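Long-range contacts in B-agarase (Saccharophagus degradans, PDB 4BQ2), which hydrolyses the beta-1,4-glycosidic bonds of agarose as a family 50 exo-beta-agarase, through a catalytic module that also carries a calcium-binding carbohydrate-binding-like domain: residues E232-M241 and V402-G411; F378-Y387 and G719-P727. All blocks are in the same frame, centred on the assembly; numbering follows the deposited sequence.

Contact 1. Residues E232-M241 and V402-G411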
loop_
_atom_site.group_PDB
_atom_site.type_symbol
_atom_site.label_atom_id
_atom_site.label_comp_id
_atom_site.label_asym_id
_atom_site.label_seq_id
_atom_site.Cartn_x
_atom_site.Cartn_y
_atom_site.Cartn_z
ATOM N N GLU A 232 -13.349 13.540 23.250
ATOM C CA GLU A 232 -13.682 13.550 21.837
ATOM C C GLU A 232 -15.202 13.648 21.629
ATOM O O GLU A 232 -15.673 14.476 20.843
ATOM C CB GLU A 232 -13.093 12.305 21.144
ATOM C CG GLU A 232 -13.345 12.378 19.652
ATOM C CD GLU A 232 -12.942 11.145 18.864
ATOM O OE1 GLU A 232 -12.661 10.073 19.447
ATOM O OE2 GLU A 232 -12.915 11.286 17.631
ATOM N N LEU A 233 -15.974 12.819 22.326
ATOM C CA LEU A 233 -17.423 12.811 22.162
ATOM C C LEU A 233 -18.060 14.191 22.435
ATOM O O LEU A 233 -19.044 14.558 21.792
ATOM C CB LEU A 233 -18.076 11.738 23.024
ATOM C CG LEU A 233 -17.739 10.255 22.791
ATOM C CD1 LEU A 233 -18.653 9.374 23.628
ATOM C CD2 LEU A 233 -17.826 9.857 21.319
ATOM N N ALA A 234 -17.469 14.960 23.343
ATOM C CA ALA A 234 -17.962 16.307 23.632
ATOM C C ALA A 234 -17.753 17.247 22.444
ATOM O O ALA A 234 -18.495 18.202 22.292
ATOM C CB ALA A 234 -17.338 16.869 24.908
ATOM N N GLU A 235 -16.783 16.944 21.577
ATOM C CA GLU A 235 -16.504 17.797 20.412
ATOM C C GLU A 235 -17.245 17.380 19.145
ATOM O O GLU A 235 -17.448 18.182 18.251
ATOM C CB GLU A 235 -14.996 17.922 20.180
ATOM C CG GLU A 235 -14.308 18.655 21.329
ATOM C CD GLU A 235 -12.888 18.175 21.601
ATOM O OE1 GLU A 235 -12.208 17.740 20.642
ATOM O OE2 GLU A 235 -12.439 18.246 22.781
ATOM N N LEU A 236 -17.663 16.124 19.078
ATOM C CA LEU A 236 -18.391 15.626 17.927
ATOM C C LEU A 236 -19.887 15.877 18.043
ATOM O O LEU A 236 -20.568 15.322 18.924
ATOM C CB LEU A 236 -18.104 14.127 17.731
ATOM C CG LEU A 236 -16.621 13.806 17.489
ATOM C CD1 LEU A 236 -16.441 12.295 17.463
ATOM C CD2 LEU A 236 -16.070 14.445 16.218
ATOM N N ASP A 237 -20.400 16.714 17.150
ATOM C CA ASP A 237 -21.805 17.135 17.221
ATOM C C ASP A 237 -22.541 16.783 15.935
ATOM O O ASP A 237 -23.692 17.162 15.758
ATOM C CB ASP A 237 -21.888 18.640 17.453
ATOM C CG ASP A 237 -21.078 19.434 16.440
ATOM O OD1 ASP A 237 -20.742 18.928 15.353
ATOM O OD2 ASP A 237 -20.757 20.592 16.722
ATOM N N GLY A 238 -21.877 16.072 15.035
ATOM C CA GLY A 238 -22.510 15.694 13.762
ATOM C C GLY A 238 -22.615 16.805 12.719
ATOM O O GLY A 238 -23.184 16.598 11.660
ATOM N N LYS A 239 -22.050 17.977 12.986
ATOM C CA LYS A 239 -22.198 19.104 12.052
ATOM C C LYS A 239 -21.128 19.135 10.927
ATOM O O LYS A 239 -19.931 19.158 11.207
ATOM C CB LYS A 239 -22.243 20.453 12.822
ATOM C CG LYS A 239 -23.519 20.686 13.640
ATOM C CD LYS A 239 -23.460 21.987 14.451
ATOM C CE LYS A 239 -24.171 21.844 15.811
ATOM N NZ LYS A 239 -24.176 23.085 16.659
ATOM N N PRO A 240 -21.567 19.144 9.650
ATOM C CA PRO A 240 -20.683 19.238 8.472
ATOM C C PRO A 240 -20.012 20.616 8.440
ATOM O O PRO A 240 -20.558 21.552 8.996
ATOM C CB PRO A 240 -21.662 19.152 7.286
ATOM C CG PRO A 240 -22.936 18.592 7.855
ATOM C CD PRO A 240 -22.988 19.113 9.258
ATOM N N MET A 241 -18.853 20.734 7.799
ATOM C CA MET A 241 -18.204 22.031 7.577
ATOM C C MET A 241 -19.158 22.992 6.885
ATOM O O MET A 241 -20.114 22.530 6.234
ATOM C CB MET A 241 -16.955 21.861 6.717
ATOM C CG MET A 241 -15.770 21.341 7.510
ATOM S SD MET A 241 -14.196 21.460 6.616
ATOM C CE MET A 241 -13.068 21.141 7.976
ATOM N N VAL A 402 -20.055 7.374 15.565
ATOM C CA VAL A 402 -18.899 8.221 15.843
ATOM C C VAL A 402 -18.010 8.367 14.587
ATOM O O VAL A 402 -17.470 9.428 14.339
ATOM C CB VAL A 402 -18.059 7.606 17.018
ATOM C CG1 VAL A 402 -16.708 8.279 17.152
ATOM C CG2 VAL A 402 -18.839 7.716 18.339
ATOM N N THR A 403 -17.831 7.293 13.819
ATOM C CA THR A 403 -17.018 7.365 12.594
ATOM C C THR A 403 -17.598 8.404 11.604
ATOM O O THR A 403 -16.884 9.255 11.094
ATOM C CB THR A 403 -16.912 5.970 11.939
ATOM O OG1 THR A 403 -16.088 5.153 12.796
ATOM C CG2 THR A 403 -16.309 6.035 10.516
ATOM N N VAL A 404 -18.889 8.315 11.330
ATOM C CA VAL A 404 -19.535 9.316 10.456
ATOM C C VAL A 404 -19.399 10.730 11.074
ATOM O O VAL A 404 -19.022 11.692 10.387
ATOM C CB VAL A 404 -21.037 8.967 10.161
ATOM C CG1 VAL A 404 -21.713 10.064 9.375
ATOM C CG2 VAL A 404 -21.140 7.681 9.368
ATOM N N ASP A 405 -19.638 10.851 12.378
ATOM C CA ASP A 405 -19.504 12.165 13.048
ATOM C C ASP A 405 -18.074 12.704 12.918
ATOM O O ASP A 405 -17.889 13.897 12.715
ATOM C CB ASP A 405 -19.877 12.075 14.537
ATOM C CG ASP A 405 -21.400 11.983 14.766
ATOM O OD1 ASP A 405 -22.214 12.126 13.788
ATOM O OD2 ASP A 405 -21.790 11.769 15.928
ATOM N N ARG A 406 -17.073 11.825 13.065
ATOM C CA ARG A 406 -15.670 12.238 12.879
ATOM C C ARG A 406 -15.474 12.719 11.449
ATOM O O ARG A 406 -14.932 13.778 11.236
ATOM C CB ARG A 406 -14.716 11.064 13.094
ATOM C CG ARG A 406 -14.547 10.672 14.557
ATOM C CD ARG A 406 -13.937 9.287 14.672
ATOM N NE ARG A 406 -13.313 9.093 15.992
ATOM C CZ ARG A 406 -12.838 7.938 16.437
ATOM N NH1 ARG A 406 -12.872 6.823 15.672
ATOM N NH2 ARG A 406 -12.326 7.904 17.661
ATOM N N MET A 407 -15.854 11.898 10.474
ATOM C CA MET A 407 -15.599 12.257 9.054
ATOM C C MET A 407 -16.151 13.640 8.732
ATOM O O MET A 407 -15.458 14.477 8.132
ATOM C CB MET A 407 -16.188 11.212 8.107
ATOM C CG MET A 407 -15.552 9.826 8.260
ATOM S SD MET A 407 -13.747 9.833 8.245
ATOM C CE MET A 407 -13.382 8.545 9.449
ATOM N N LEU A 408 -17.394 13.877 9.146
ATOM C CA LEU A 408 -18.040 15.195 8.984
ATOM C C LEU A 408 -17.333 16.322 9.741
ATOM O O LEU A 408 -17.133 17.428 9.199
ATOM C CB LEU A 408 -19.534 15.128 9.362
ATOM C CG LEU A 408 -20.372 14.208 8.485
ATOM C CD1 LEU A 408 -21.768 14.117 9.074
ATOM C CD2 LEU A 408 -20.401 14.735 7.051
ATOM N N ASN A 409 -16.935 16.072 10.980
ATOM C CA ASN A 409 -16.164 17.091 11.706
ATOM C C ASN A 409 -14.826 17.379 11.032
ATOM O O ASN A 409 -14.372 18.534 10.952
ATOM C CB ASN A 409 -15.950 16.690 13.193
ATOM C CG ASN A 409 -15.159 17.747 13.972
ATOM O OD1 ASN A 409 -13.940 17.657 14.102
ATOM N ND2 ASN A 409 -15.851 18.793 14.430
ATOM N N TRP A 410 -14.203 16.320 10.515
ATOM C CA TRP A 410 -12.850 16.424 9.968
ATOM C C TRP A 410 -12.888 16.957 8.549
ATOM O O TRP A 410 -11.842 17.228 7.955
ATOM C CB TRP A 410 -12.182 15.038 9.975
ATOM C CG TRP A 410 -12.001 14.437 11.351
ATOM C CD1 TRP A 410 -12.153 15.063 12.568
ATOM C CD2 TRP A 410 -11.591 13.112 11.614
ATOM N NE1 TRP A 410 -11.872 14.173 13.583
ATOM C CE2 TRP A 410 -11.524 12.963 13.019
ATOM C CE3 TRP A 410 -11.270 12.015 10.791
ATOM C CZ2 TRP A 410 -11.174 11.758 13.620
ATOM C CZ3 TRP A 410 -10.922 10.800 11.395
ATOM C CH2 TRP A 410 -10.836 10.701 12.800
ATOM N N GLY A 411 -14.106 17.086 8.017
ATOM C CA GLY A 411 -14.346 17.762 6.732
ATOM C C GLY A 411 -14.274 16.866 5.504
ATOM O O GLY A 411 -14.330 17.351 4.364
HETATM O O HOH W 1 -12.207 13.697 16.516
HETATM O O HOH W 2 -18.748 18.301 13.576
HETATM O O HOH W 3 -19.293 15.752 14.218
HETATM O O HOH W 4 -17.813 18.296 6.840
#
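Helix 222-235 and the loop that follows it pack on the C-terminal end of helix 394-410, which closes in a Schellman motif and probably belongs to the catalytic barrel of this family 50 glycoside hydrolase; a salt bridge between Glu232 and Arg406 pins the helical part. Arg406 grips the carboxylate side-on: NE reaches OE2 of Glu232 at 2.8 Å with an almost straight N-H (173°), while NH2 takes the syn lone pair of OE1. The two planes are only 25° apart, which lets one flat group serve the other with two bonds. Glu232 reaches that far because its chain is fully extended, CG anti to the backbone N (chi1 -175°). OE2 also accepts from a water that Trp410 NE1 donates to, a bridge a carboxylate and an indole suit well.

Leu236 carries much of the apolar packing, beside Leu233 CD2, which lies 3.8 Å from Val402 CG2. Leu236 CD1 lies 3.8 Å from Arg406 CG and its CD2 lies 3.8 Å from Asn409 CB, so the branches straddle two successive turns. The loop backbone is held through water: one joins Gly238 N to Asp405 O, and another joins Met241 N to Leu408 O. Asp405 itself turns its carboxylate to Arg428. Met241 SD rests 3.7 Å from CA of Gly411, whose positive phi suits glycine.

Contact 2. Residues F378-Y387 and G719-P727; sequences FYSANLERKY and GFVDVTDTP
Phe378 opens helix 378-387, which packs on the loop between strand 693-699 and helix 729-739. Its CB lies 3.8 Å from CG2 of Val723, the second residue of a type I turn running from Asp722 to Asp725. Tyr379 does more. A first torsion of -177° swings its ring out alongside the turn, meeting Asp722 O at its edge and Val721 CG2 obliquely, while its CA-H points at Val723 O. Asp725 OD1 is held mainly by a salt bridge from Arg406 NH1; Tyr379 OH, 2.6 Å from OD1, adds a weak hydrogen bond and is also bound by Trp399 NE1. Ring and carboxylate stand perpendicular.

One turn on, Asn382 ND2 donates to Val723 O at 2.7 Å, nearly straight at 170°; the acceptor lies in the amide plane, but the donor stands above the plane of the carbonyl. Arg385 NH1 bonds Asn382 OD1, and ND2 also serves Phe207 O, so bonds at both ends fix which way the amide faces. Leu383 brings CD2 to 3.6 Å from Asp725 OD2, an apolar wall beside the carboxylate. Lys386, long enough to reach past the turn and bent at chi3 (67°), places NZ 3.1 Å from Asp725 OD2 in a salt bridge; a second bond, to Asp725 O, is weak. Tyr387 OH reaches the same OD2 through a shared water.

The turn is braced from within, since Asp722 OD1 accepts from Thr724 N, Thr724 OG1 and Thr726 N, the first closing an Asx turn. Asp725, in a left-handed backbone conformation, presents its side chain to the helix. With Arg406 and Lys386 both bound to it, this buried carboxylate is probably ionised, and its charge would then tie the loop to the helix.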
loop_
_atom_site.group_PDB
_atom_site.type_symbol
_atom_site.label_atom_id
_atom_site.label_comp_id
_atom_site.label_asym_id
_atom_site.label_seq_id
_atom_site.Cartn_x
_atom_site.Cartn_y
_atom_site.Cartn_z
ATOM N N PHE A 378 -7.494 -6.426 18.610
ATOM C CA PHE A 378 -7.398 -5.525 19.750
ATOM C C PHE A 378 -8.229 -4.241 19.542
ATOM O O PHE A 378 -8.870 -3.749 20.481
ATOM C CB PHE A 378 -5.940 -5.205 20.059
ATOM C CG PHE A 378 -5.206 -6.365 20.667
ATOM C CD1 PHE A 378 -5.288 -6.611 22.045
ATOM C CD2 PHE A 378 -4.448 -7.222 19.867
ATOM C CE1 PHE A 378 -4.611 -7.705 22.599
ATOM C CE2 PHE A 378 -3.774 -8.303 20.423
ATOM C CZ PHE A 378 -3.863 -8.541 21.782
ATOM N N TYR A 379 -8.225 -3.718 18.319
ATOM C CA TYR A 379 -9.060 -2.534 17.999
ATOM C C TYR A 379 -10.544 -2.806 18.316
ATOM O O TYR A 379 -11.205 -2.013 18.989
ATOM C CB TYR A 379 -8.871 -2.111 16.520
ATOM C CG TYR A 379 -9.631 -0.862 16.123
ATOM C CD1 TYR A 379 -9.100 0.399 16.340
ATOM C CD2 TYR A 379 -10.891 -0.948 15.521
ATOM C CE1 TYR A 379 -9.793 1.548 15.980
ATOM C CE2 TYR A 379 -11.596 0.198 15.159
ATOM C CZ TYR A 379 -11.039 1.440 15.399
ATOM O OH TYR A 379 -11.737 2.569 15.039
ATOM N N SER A 380 -11.067 -3.926 17.835
ATOM C CA SER A 380 -12.465 -4.292 18.114
ATOM C C SER A 380 -12.726 -4.410 19.631
ATOM O O SER A 380 -13.738 -3.877 20.151
ATOM C CB SER A 380 -12.830 -5.585 17.382
ATOM O OG SER A 380 -14.224 -5.829 17.455
ATOM N N ALA A 381 -11.783 -5.036 20.341
ATOM C CA ALA A 381 -11.870 -5.173 21.790
ATOM C C ALA A 381 -11.899 -3.785 22.426
ATOM O O ALA A 381 -12.677 -3.538 23.325
ATOM C CB ALA A 381 -10.705 -6.031 22.327
ATOM N N ASN A 382 -11.087 -2.861 21.923
ATOM C CA ASN A 382 -11.067 -1.513 22.481
ATOM C C ASN A 382 -12.370 -0.753 22.206
ATOM O O ASN A 382 -12.768 0.091 23.009
ATOM C CB ASN A 382 -9.820 -0.727 21.997
ATOM C CG ASN A 382 -8.519 -1.262 22.598
ATOM O OD1 ASN A 382 -8.511 -1.788 23.728
ATOM N ND2 ASN A 382 -7.413 -1.153 21.846
ATOM N N LEU A 383 -13.021 -1.026 21.069
ATOM C CA LEU A 383 -14.354 -0.460 20.856
ATOM C C LEU A 383 -15.302 -0.937 21.977
ATOM O O LEU A 383 -16.040 -0.137 22.542
ATOM C CB LEU A 383 -14.927 -0.853 19.505
ATOM C CG LEU A 383 -14.148 -0.351 18.275
ATOM C CD1 LEU A 383 -14.911 -0.764 17.035
ATOM C CD2 LEU A 383 -13.947 1.162 18.311
ATOM N N GLU A 384 -15.262 -2.227 22.312
ATOM C CA GLU A 384 -16.127 -2.694 23.402
ATOM C C GLU A 384 -15.719 -2.038 24.717
ATOM O O GLU A 384 -16.587 -1.560 25.490
ATOM C CB GLU A 384 -16.142 -4.214 23.538
ATOM C CG GLU A 384 -17.213 -4.683 24.528
ATOM C CD GLU A 384 -17.341 -6.188 24.600
ATOM O OE1 GLU A 384 -16.954 -6.893 23.654
ATOM O OE2 GLU A 384 -17.835 -6.669 25.632
ATOM N N ARG A 385 -14.409 -1.952 24.962
ATOM C CA ARG A 385 -13.936 -1.293 26.186
ATOM C C ARG A 385 -14.416 0.136 26.277
ATOM O O ARG A 385 -14.817 0.580 27.356
ATOM C CB ARG A 385 -12.407 -1.282 26.270
ATOM C CG ARG A 385 -11.793 -2.649 26.591
ATOM C CD ARG A 385 -10.273 -2.478 26.702
ATOM N NE ARG A 385 -9.607 -3.659 27.244
ATOM C CZ ARG A 385 -8.750 -4.447 26.594
ATOM N NH1 ARG A 385 -8.430 -4.226 25.328
ATOM N NH2 ARG A 385 -8.201 -5.485 27.226
ATOM N N LYS A 386 -14.362 0.875 25.166
ATOM C CA LYS A 386 -14.769 2.302 25.158
ATOM C C LYS A 386 -16.254 2.552 25.266
ATOM O O LYS A 386 -16.684 3.474 25.987
ATOM C CB LYS A 386 -14.312 3.014 23.878
ATOM C CG LYS A 386 -12.867 3.470 23.871
ATOM C CD LYS A 386 -12.471 4.143 22.546
ATOM C CE LYS A 386 -13.183 5.466 22.321
ATOM N NZ LYS A 386 -12.507 6.299 21.267
ATOM N N TYR A 387 -17.030 1.770 24.518
ATOM C CA TYR A 387 -18.440 2.090 24.336
ATOM C C TYR A 387 -19.366 1.170 25.078
ATOM O O TYR A 387 -20.558 1.473 25.201
ATOM C CB TYR A 387 -18.815 2.147 22.835
ATOM C CG TYR A 387 -18.029 3.195 22.061
ATOM C CD1 TYR A 387 -17.932 4.500 22.521
ATOM C CD2 TYR A 387 -17.405 2.881 20.858
ATOM C CE1 TYR A 387 -17.214 5.474 21.819
ATOM C CE2 TYR A 387 -16.673 3.842 20.148
ATOM C CZ TYR A 387 -16.605 5.146 20.642
ATOM O OH TYR A 387 -15.924 6.102 19.956
ATOM N N GLY A 719 -2.803 4.926 10.270
ATOM C CA GLY A 719 -4.166 5.273 10.721
ATOM C C GLY A 719 -4.364 6.757 10.967
ATOM O O GLY A 719 -3.403 7.478 11.265
ATOM N N PHE A 720 -5.609 7.210 10.810
ATOM C CA PHE A 720 -6.066 8.437 11.484
ATOM C C PHE A 720 -6.369 8.160 12.964
ATOM O O PHE A 720 -6.395 9.077 13.767
ATOM C CB PHE A 720 -7.291 9.038 10.759
ATOM C CG PHE A 720 -6.923 10.097 9.763
ATOM C CD1 PHE A 720 -6.092 9.803 8.688
ATOM C CD2 PHE A 720 -7.373 11.413 9.932
ATOM C CE1 PHE A 720 -5.753 10.797 7.762
ATOM C CE2 PHE A 720 -7.023 12.401 9.023
ATOM C CZ PHE A 720 -6.207 12.102 7.933
ATOM N N VAL A 721 -6.569 6.899 13.310
ATOM C CA VAL A 721 -6.714 6.507 14.738
ATOM C C VAL A 721 -5.765 5.378 15.041
ATOM O O VAL A 721 -5.416 4.606 14.143
ATOM C CB VAL A 721 -8.171 6.085 15.105
ATOM C CG1 VAL A 721 -9.171 7.227 14.829
ATOM C CG2 VAL A 721 -8.614 4.799 14.389
ATOM N N ASP A 722 -5.387 5.233 16.315
ATOM C CA ASP A 722 -4.524 4.127 16.708
ATOM C C ASP A 722 -5.327 2.879 17.166
ATOM O O ASP A 722 -6.558 2.825 16.987
ATOM C CB ASP A 722 -3.492 4.641 17.735
ATOM C CG ASP A 722 -4.067 4.866 19.120
ATOM O OD1 ASP A 722 -5.285 4.617 19.381
ATOM O OD2 ASP A 722 -3.239 5.273 19.998
ATOM N N VAL A 723 -4.648 1.871 17.721
ATOM C CA VAL A 723 -5.304 0.601 18.103
ATOM C C VAL A 723 -6.356 0.786 19.212
ATOM O O VAL A 723 -7.259 -0.046 19.366
ATOM C CB VAL A 723 -4.248 -0.470 18.497
ATOM C CG1 VAL A 723 -3.580 -0.081 19.798
ATOM C CG2 VAL A 723 -4.851 -1.872 18.584
ATOM N N THR A 724 -6.245 1.866 19.985
ATOM C CA THR A 724 -7.221 2.182 21.030
ATOM C C THR A 724 -8.417 3.022 20.532
ATOM O O THR A 724 -9.254 3.503 21.350
ATOM C CB THR A 724 -6.551 2.899 22.215
ATOM O OG1 THR A 724 -6.189 4.221 21.828
ATOM C CG2 THR A 724 -5.296 2.144 22.671
ATOM N N ASP A 725 -8.479 3.213 19.207
ATOM C CA ASP A 725 -9.504 4.065 18.572
ATOM C C ASP A 725 -9.344 5.537 18.965
ATOM O O ASP A 725 -10.321 6.277 19.078
ATOM C CB ASP A 725 -10.911 3.550 18.896
ATOM C CG ASP A 725 -11.972 4.233 18.085
ATOM O OD1 ASP A 725 -11.781 4.404 16.846
ATOM O OD2 ASP A 725 -12.990 4.607 18.712
ATOM N N THR A 726 -8.109 5.957 19.210
ATOM C CA THR A 726 -7.856 7.362 19.574
ATOM C C THR A 726 -7.272 8.074 18.368
ATOM O O THR A 726 -6.260 7.620 17.820
ATOM C CB THR A 726 -6.869 7.496 20.768
ATOM O OG1 THR A 726 -7.420 6.798 21.899
ATOM C CG2 THR A 726 -6.674 8.974 21.175
ATOM N N PRO A 727 -7.870 9.208 17.982
ATOM C CA PRO A 727 -7.367 9.890 16.786
ATOM C C PRO A 727 -5.973 10.450 16.985
ATOM O O PRO A 727 -5.661 10.937 18.064
ATOM C CB PRO A 727 -8.323 11.056 16.630
ATOM C CG PRO A 727 -9.611 10.528 17.199
ATOM C CD PRO A 727 -9.160 9.764 18.424
HETATM O O HOH W 5 -10.256 6.811 22.309
HETATM O O HOH W 6 -15.265 5.275 17.543
#

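How the contacts relate
Contacts 1 and 2 have centres 16 Å apart and meet at Arg406, whose NH1 lies 2.9 Å from Asp725 OD1 in a salt bridge. The arginine therefore joins Glu232 of contact 1 to Asp725 of contact 2, with Lys386 drawn to the same carboxylate. Packing adds to this: Val402 CG1 is 3.6 Å from Tyr387 OH, and Glu232 OE2 is 3.4 Å from Pro727 CG. Helices 378-387 and 394-410 follow each other in sequence, whereas their partners come from far before and far after them. At the loop 719-727, a glycerol, probably from crystallisation, binds Val723 N and lies about 4 Å from the Asp722 side chain.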